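Local structure of DNA alpha-glucosyltransferase (Enterobacteria phage T4, 1XV5) at residues Ile4-Ala9 / Lys19-Gln24; Glu23-Phe28 / Lys54-Pro59. The protein is a phage glycosyltransferase of the GT-B clan, with two domains built on parallel beta-sheets, and is modelled here with uridine-5'-diphosphate. All blocks are in the same frame, centred on the assembly; numbering follows the deposited sequence.

Contact 1. Residues Ile4-Ala9 / Lys19-Gln24; sequences ICIFMA and KFSLEQ. With UDP (uridine-5'-diphosphate), chain C.
Ile-6 sets CG1, and Met-8 its CG, beside the backbone N (chi1 -57° in Ile-6), and Ser-21 does the same with OG, which lays the two strand side chains against the serine on the helix. In Ile-6 this leaves CG2 anti to the backbone N, 3.9 Å from Ser-21 OG, while CD1 reaches on toward Gln-24 and lies 3.7 Å from Ser-21 O. Met-8 bends at chi3 (-81°), turning its tip over the serine: SD is 3.5 Å from Ser-21 OG, and CE is 3.7 Å from Ser-21 CB. Serine is small enough for its CB and OG to meet both Ile-6 and Met-8. Strand 3-8, helix 17-30 and the parallel strand 34-40 make a beta-alpha-beta crossover, the first unit of the Rossmann-like N-terminal domain; the short segments' axes pass 9.5 Å apart at 171°. The buried hydroxyl of Ser-21 is satisfied by Val-17 O one turn back, with a weak bond from Asn-82. Gln-24 continues the packing, CG lying 3.9 Å from Ile-6 CD1. On the helix side turned from the strand, Lys-19 NZ makes a 2.8 Å salt bridge to the anti lone pair of Glu-23 OE1, and Lys-19 CG lies 3.6 Å from O3' of uridine-5'-diphosphate.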
loop_
_atom_site.group_PDB
_atom_site.type_symbol
_atom_site.label_atom_id
_atom_site.label_comp_id
_atom_site.label_asym_id
_atom_site.label_seq_id
_atom_site.Cartn_x
_atom_site.Cartn_y
_atom_site.Cartn_z
ATOM N N ILE A 4 16.892 14.490 -5.360
ATOM C CA ILE A 4 16.011 13.931 -4.344
ATOM C C ILE A 4 16.600 12.668 -3.725
ATOM O O ILE A 4 17.159 11.828 -4.428
ATOM C CB ILE A 4 14.634 13.554 -4.952
ATOM C CG1 ILE A 4 14.074 14.722 -5.770
ATOM C CG2 ILE A 4 13.663 13.175 -3.840
ATOM C CD1 ILE A 4 13.796 15.967 -4.960
ATOM N N CYS A 5 16.489 12.545 -2.407
ATOM C CA CYS A 5 16.960 11.349 -1.721
ATOM C C CYS A 5 15.773 10.743 -0.992
ATOM O O CYS A 5 15.214 11.360 -0.087
ATOM C CB CYS A 5 18.060 11.659 -0.704
ATOM S SG CYS A 5 18.585 10.175 0.228
ATOM N N ILE A 6 15.382 9.543 -1.407
ATOM C CA ILE A 6 14.269 8.839 -0.787
ATOM C C ILE A 6 14.883 7.864 0.208
ATOM O O ILE A 6 15.627 6.956 -0.167
ATOM C CB ILE A 6 13.440 8.098 -1.848
ATOM C CG1 ILE A 6 12.954 9.106 -2.895
ATOM C CG2 ILE A 6 12.258 7.391 -1.191
ATOM C CD1 ILE A 6 12.237 8.484 -4.077
ATOM N N PHE A 7 14.552 8.064 1.479
ATOM C CA PHE A 7 15.115 7.287 2.576
ATOM C C PHE A 7 14.110 6.437 3.359
ATOM O O PHE A 7 13.137 6.955 3.907
ATOM C CB PHE A 7 15.804 8.283 3.521
ATOM C CG PHE A 7 16.618 7.657 4.623
ATOM C CD1 PHE A 7 16.895 8.391 5.776
ATOM C CD2 PHE A 7 17.153 6.380 4.498
ATOM C CE1 PHE A 7 17.693 7.865 6.791
ATOM C CE2 PHE A 7 17.954 5.845 5.509
ATOM C CZ PHE A 7 18.224 6.591 6.657
ATOM N N MET A 8 14.354 5.128 3.400
ATOM C CA MET A 8 13.519 4.201 4.163
ATOM C C MET A 8 14.368 3.719 5.340
ATOM O O MET A 8 15.036 2.686 5.254
ATOM C CB MET A 8 13.089 3.005 3.307
ATOM C CG MET A 8 11.902 3.283 2.396
ATOM S SD MET A 8 11.423 1.840 1.409
ATOM C CE MET A 8 12.627 1.940 0.113
ATOM N N ALA A 9 14.341 4.478 6.433
ATOM C CA ALA A 9 15.127 4.158 7.623
ATOM C C ALA A 9 14.675 2.909 8.370
ATOM O O ALA A 9 15.371 2.436 9.268
ATOM C CB ALA A 9 15.146 5.353 8.570
ATOM N N LYS A 19 6.764 0.052 -2.180
ATOM C CA LYS A 19 6.070 0.328 -3.434
ATOM C C LYS A 19 5.982 1.838 -3.666
ATOM O O LYS A 19 6.290 2.331 -4.751
ATOM C CB LYS A 19 4.665 -0.275 -3.391
ATOM C CG LYS A 19 3.833 -0.010 -4.635
ATOM C CD LYS A 19 4.509 -0.539 -5.888
ATOM C CE LYS A 19 3.577 -0.423 -7.085
ATOM N NZ LYS A 19 4.242 -0.795 -8.353
ATOM N N PHE A 20 5.552 2.565 -2.641
ATOM C CA PHE A 20 5.436 4.013 -2.738
ATOM C C PHE A 20 6.792 4.623 -3.080
ATOM O O PHE A 20 6.900 5.454 -3.977
ATOM C CB PHE A 20 4.944 4.598 -1.412
ATOM C CG PHE A 20 4.918 6.100 -1.387
ATOM C CD1 PHE A 20 3.851 6.801 -1.935
ATOM C CD2 PHE A 20 5.972 6.815 -0.823
ATOM C CE1 PHE A 20 3.829 8.192 -1.923
ATOM C CE2 PHE A 20 5.962 8.213 -0.805
ATOM C CZ PHE A 20 4.892 8.902 -1.354
ATOM N N SER A 21 7.825 4.202 -2.358
ATOM C CA SER A 21 9.163 4.731 -2.588
ATOM C C SER A 21 9.645 4.513 -4.019
ATOM O O SER A 21 10.295 5.384 -4.597
ATOM C CB SER A 21 10.149 4.106 -1.597
ATOM O OG SER A 21 9.825 4.490 -0.269
ATOM N N LEU A 22 9.324 3.358 -4.593
ATOM C CA LEU A 22 9.742 3.058 -5.957
ATOM C C LEU A 22 8.944 3.871 -6.972
ATOM O O LEU A 22 9.497 4.363 -7.958
ATOM C CB LEU A 22 9.595 1.559 -6.235
ATOM C CG LEU A 22 10.459 0.653 -5.346
ATOM C CD1 LEU A 22 10.223 -0.809 -5.701
ATOM C CD2 LEU A 22 11.929 1.009 -5.526
ATOM N N GLU A 23 7.644 4.018 -6.730
ATOM C CA GLU A 23 6.790 4.794 -7.624
ATOM C C GLU A 23 7.180 6.266 -7.530
ATOM O O GLU A 23 7.130 6.998 -8.518
ATOM C CB GLU A 23 5.316 4.613 -7.239
ATOM C CG GLU A 23 4.790 3.217 -7.516
ATOM C CD GLU A 23 4.585 2.952 -8.998
ATOM O OE1 GLU A 23 4.517 1.768 -9.388
ATOM O OE2 GLU A 23 4.476 3.924 -9.776
ATOM N N GLN A 24 7.567 6.688 -6.328
ATOM C CA GLN A 24 7.990 8.062 -6.083
ATOM C C GLN A 24 9.266 8.326 -6.878
ATOM O O GLN A 24 9.394 9.351 -7.544
ATOM C CB GLN A 24 8.249 8.262 -4.588
ATOM C CG GLN A 24 8.488 9.699 -4.153
ATOM C CD GLN A 24 8.397 9.849 -2.646
ATOM O OE1 GLN A 24 7.772 10.779 -2.135
ATOM N NE2 GLN A 24 9.020 8.927 -1.926
HETATM N N1 UDP C . 3.041 -6.970 -2.299
HETATM C C2 UDP C . 3.920 -7.797 -2.969
HETATM N N3 UDP C . 4.068 -9.046 -2.422
HETATM C C4 UDP C . 3.431 -9.542 -1.300
HETATM C C5 UDP C . 2.528 -8.627 -0.671
HETATM C C6 UDP C . 2.370 -7.401 -1.179
HETATM O O2 UDP C . 4.514 -7.451 -3.977
HETATM O O4 UDP C . 3.667 -10.691 -0.928
HETATM C "C1'" UDP C . 2.856 -5.612 -2.821
HETATM C "C2'" UDP C . 1.426 -5.272 -3.229
HETATM O "O2'" UDP C . 1.128 -5.781 -4.512
HETATM C "C3'" UDP C . 1.482 -3.752 -3.155
HETATM C "C4'" UDP C . 2.307 -3.536 -1.887
HETATM O "O4'" UDP C . 3.168 -4.702 -1.789
HETATM O "O3'" UDP C . 2.189 -3.249 -4.288
HETATM C "C5'" UDP C . 1.498 -3.399 -0.612
HETATM O "O5'" UDP C . 0.949 -2.090 -0.528
HETATM P PA UDP C . -0.559 -1.810 -0.091
HETATM O O1A UDP C . -0.716 -0.341 -0.133
HETATM O O2A UDP C . -1.461 -2.661 -0.911
HETATM O O3A UDP C . -0.677 -2.339 1.454
HETATM P PB UDP C . 0.407 -2.375 2.683
HETATM O O1B UDP C . -0.358 -2.129 3.932
HETATM O O2B UDP C . 1.199 -3.619 2.554
HETATM O O3B UDP C . 1.355 -1.129 2.414
#

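Contact 2. Residues Glu23-Phe28 / Lys54-Pro59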
loop_
_atom_site.group_PDB
_atom_site.type_symbol
_atom_site.label_atom_id
_atom_site.label_comp_id
_atom_site.label_asym_id
_atom_site.label_seq_id
_atom_site.Cartn_x
_atom_site.Cartn_y
_atom_site.Cartn_z
ATOM N N GLU A 23 7.644 4.018 -6.730
ATOM C CA GLU A 23 6.790 4.794 -7.624
ATOM C C GLU A 23 7.180 6.266 -7.530
ATOM O O GLU A 23 7.130 6.998 -8.518
ATOM C CB GLU A 23 5.316 4.613 -7.239
ATOM C CG GLU A 23 4.790 3.217 -7.516
ATOM C CD GLU A 23 4.585 2.952 -8.998
ATOM O OE1 GLU A 23 4.517 1.768 -9.388
ATOM O OE2 GLU A 23 4.476 3.924 -9.776
ATOM N N GLN A 24 7.567 6.688 -6.328
ATOM C CA GLN A 24 7.990 8.062 -6.083
ATOM C C GLN A 24 9.266 8.326 -6.878
ATOM O O GLN A 24 9.394 9.351 -7.544
ATOM C CB GLN A 24 8.249 8.262 -4.588
ATOM C CG GLN A 24 8.488 9.699 -4.153
ATOM C CD GLN A 24 8.397 9.849 -2.646
ATOM O OE1 GLN A 24 7.772 10.779 -2.135
ATOM N NE2 GLN A 24 9.020 8.927 -1.926
ATOM N N ARG A 25 10.208 7.392 -6.803
ATOM C CA ARG A 25 11.457 7.531 -7.537
ATOM C C ARG A 25 11.149 7.646 -9.027
ATOM O O ARG A 25 11.661 8.534 -9.706
ATOM C CB ARG A 25 12.361 6.318 -7.280
ATOM C CG ARG A 25 13.544 6.198 -8.231
ATOM C CD ARG A 25 14.468 5.058 -7.811
ATOM N NE ARG A 25 15.571 4.857 -8.749
ATOM C CZ ARG A 25 15.457 4.231 -9.916
ATOM N NH1 ARG A 25 16.515 4.099 -10.706
ATOM N NH2 ARG A 25 14.291 3.719 -10.289
ATOM N N ASP A 26 10.296 6.759 -9.529
ATOM C CA ASP A 26 9.940 6.774 -10.946
ATOM C C ASP A 26 9.353 8.108 -11.393
ATOM O O ASP A 26 9.689 8.613 -12.464
ATOM C CB ASP A 26 8.936 5.661 -11.276
ATOM C CG ASP A 26 9.554 4.275 -11.247
ATOM O OD1 ASP A 26 10.794 4.160 -11.348
ATOM O OD2 ASP A 26 8.791 3.294 -11.142
ATOM N N TRP A 27 8.468 8.676 -10.581
ATOM C CA TRP A 27 7.850 9.947 -10.941
ATOM C C TRP A 27 8.891 11.063 -11.014
ATOM O O TRP A 27 8.918 11.824 -11.976
ATOM C CB TRP A 27 6.758 10.327 -9.935
ATOM C CG TRP A 27 6.038 11.593 -10.319
ATOM C CD1 TRP A 27 4.967 11.709 -11.164
ATOM C CD2 TRP A 27 6.382 12.925 -9.924
ATOM N NE1 TRP A 27 4.629 13.035 -11.321
ATOM C CE2 TRP A 27 5.481 13.801 -10.569
ATOM C CE3 TRP A 27 7.369 13.466 -9.088
ATOM C CZ2 TRP A 27 5.536 15.189 -10.405
ATOM C CZ3 TRP A 27 7.423 14.848 -8.925
ATOM C CH2 TRP A 27 6.512 15.691 -9.581
ATOM N N PHE A 28 9.752 11.156 -10.003
ATOM C CA PHE A 28 10.774 12.197 -10.000
ATOM C C PHE A 28 11.720 12.088 -11.189
ATOM O O PHE A 28 12.053 13.097 -11.813
ATOM C CB PHE A 28 11.572 12.182 -8.692
ATOM C CG PHE A 28 10.900 12.917 -7.569
ATOM C CD1 PHE A 28 10.192 12.226 -6.591
ATOM C CD2 PHE A 28 10.947 14.305 -7.507
ATOM C CE1 PHE A 28 9.541 12.910 -5.567
ATOM C CE2 PHE A 28 10.300 14.998 -6.489
ATOM C CZ PHE A 28 9.595 14.302 -5.517
ATOM N N LYS A 54 16.809 -3.865 -6.647
ATOM C CA LYS A 54 18.206 -4.245 -6.478
ATOM C C LYS A 54 19.239 -3.579 -7.382
ATOM O O LYS A 54 20.385 -3.393 -6.973
ATOM C CB LYS A 54 18.336 -5.765 -6.581
ATOM C CG LYS A 54 17.621 -6.516 -5.464
ATOM C CD LYS A 54 17.605 -8.013 -5.725
ATOM C CE LYS A 54 16.774 -8.750 -4.684
ATOM N NZ LYS A 54 16.559 -10.179 -5.061
ATOM N N SER A 55 18.846 -3.203 -8.595
ATOM C CA SER A 55 19.787 -2.587 -9.526
ATOM C C SER A 55 20.102 -1.117 -9.246
ATOM O O SER A 55 20.986 -0.543 -9.884
ATOM C CB SER A 55 19.272 -2.721 -10.962
ATOM O OG SER A 55 18.141 -1.897 -11.178
ATOM N N PHE A 56 19.391 -0.504 -8.305
ATOM C CA PHE A 56 19.637 0.902 -7.999
ATOM C C PHE A 56 19.534 1.277 -6.521
ATOM O O PHE A 56 20.080 2.298 -6.105
ATOM C CB PHE A 56 18.686 1.794 -8.807
ATOM C CG PHE A 56 17.232 1.449 -8.630
ATOM C CD1 PHE A 56 16.595 0.585 -9.517
ATOM C CD2 PHE A 56 16.507 1.963 -7.560
ATOM C CE1 PHE A 56 15.255 0.237 -9.341
ATOM C CE2 PHE A 56 15.167 1.621 -7.375
ATOM C CZ PHE A 56 14.541 0.756 -8.267
ATOM N N SER A 57 18.835 0.467 -5.732
ATOM C CA SER A 57 18.675 0.764 -4.310
ATOM C C SER A 57 20.015 0.759 -3.587
ATOM O O SER A 57 20.870 -0.084 -3.854
ATOM C CB SER A 57 17.739 -0.248 -3.651
ATOM O OG SER A 57 18.312 -1.540 -3.658
ATOM N N ILE A 58 20.183 1.697 -2.661
ATOM C CA ILE A 58 21.420 1.826 -1.898
ATOM C C ILE A 58 21.240 1.439 -0.432
ATOM O O ILE A 58 20.649 2.183 0.351
ATOM C CB ILE A 58 21.948 3.273 -1.951
ATOM C CG1 ILE A 58 22.142 3.703 -3.406
ATOM C CG2 ILE A 58 23.262 3.379 -1.182
ATOM C CD1 ILE A 58 22.458 5.180 -3.572
ATOM N N PRO A 59 21.743 0.261 -0.043
ATOM C CA PRO A 59 21.609 -0.166 1.349
ATOM C C PRO A 59 22.704 0.447 2.218
ATOM O O PRO A 59 23.812 0.698 1.748
ATOM C CB PRO A 59 21.732 -1.680 1.249
ATOM C CG PRO A 59 22.722 -1.845 0.148
ATOM C CD PRO A 59 22.261 -0.834 -0.882
#
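Arg-25 lays its guanidinium flat on the ring of Phe-56, joining helix 17-30 to the loop that leads into strand 58-60, an outermost strand of the parallel sheet in the N-terminal Rossmann-like domain. The two planes are 9° apart. In the cation-pi component of this stack, Arg-25 CZ stands 3.5 Å from the centroid of the Phe-56 ring and 14° off the ring normal, placing the centre of the delocalised cation over the pi face. The guanidinium spreads across that face: Arg-25 NH1 lies 3.4 Å from Phe-56 CG, near the ring's attachment, while Arg-25 NH2 lies 3.6 Å from CZ of Phe-56 at the far end. Arginine suits this partly exposed place because its flat cation can cover an aromatic face while its nitrogens remain able to meet solvent or acids around their rim.

Van der Waals packing extends the stack inward, since CD of Arg-25 also meets the ring, 3.5 Å from Phe-56 CE2. The arginine is straight from CG to NE, with CG anti to the backbone N, a shape that carries the guanidinium well away from the helix. A turn at chi4 (-78°) then swings the guanidinium out of the line of the chain and onto the ring. Phe-56 also touches Leu-37, so its side chain bridges the helix and strand 34-40, next to the outermost strand 58-60.

A second, weaker charge interaction comes from Asp-26, next along the helix, which forms a long salt bridge to the stacked cation, from Arg-25 NH2 to Asp-26 OD1 at 3.7 Å.

In the fold
Both contacts use helix 17-30 and the same parallel sheet, and they share Glu-23 and Gln-24, with centres about 6 Å apart. Contact 1 is core: the helix rests on an inner strand, and Ile, Met, Ser and the methylenes of Gln meet without any hydrogen bond across the interface. Contact 2 lies nearer the surface, where the helix meets the approach to an outermost strand, and a charged group can stack on an aromatic ring. The two also touch: Ile-6 CD1 packs 3.6 Å from Arg-25 N, and Leu-22 CD2 lies 3.8 Å from Phe-56 CE2, so the contacts abut on the helix they share.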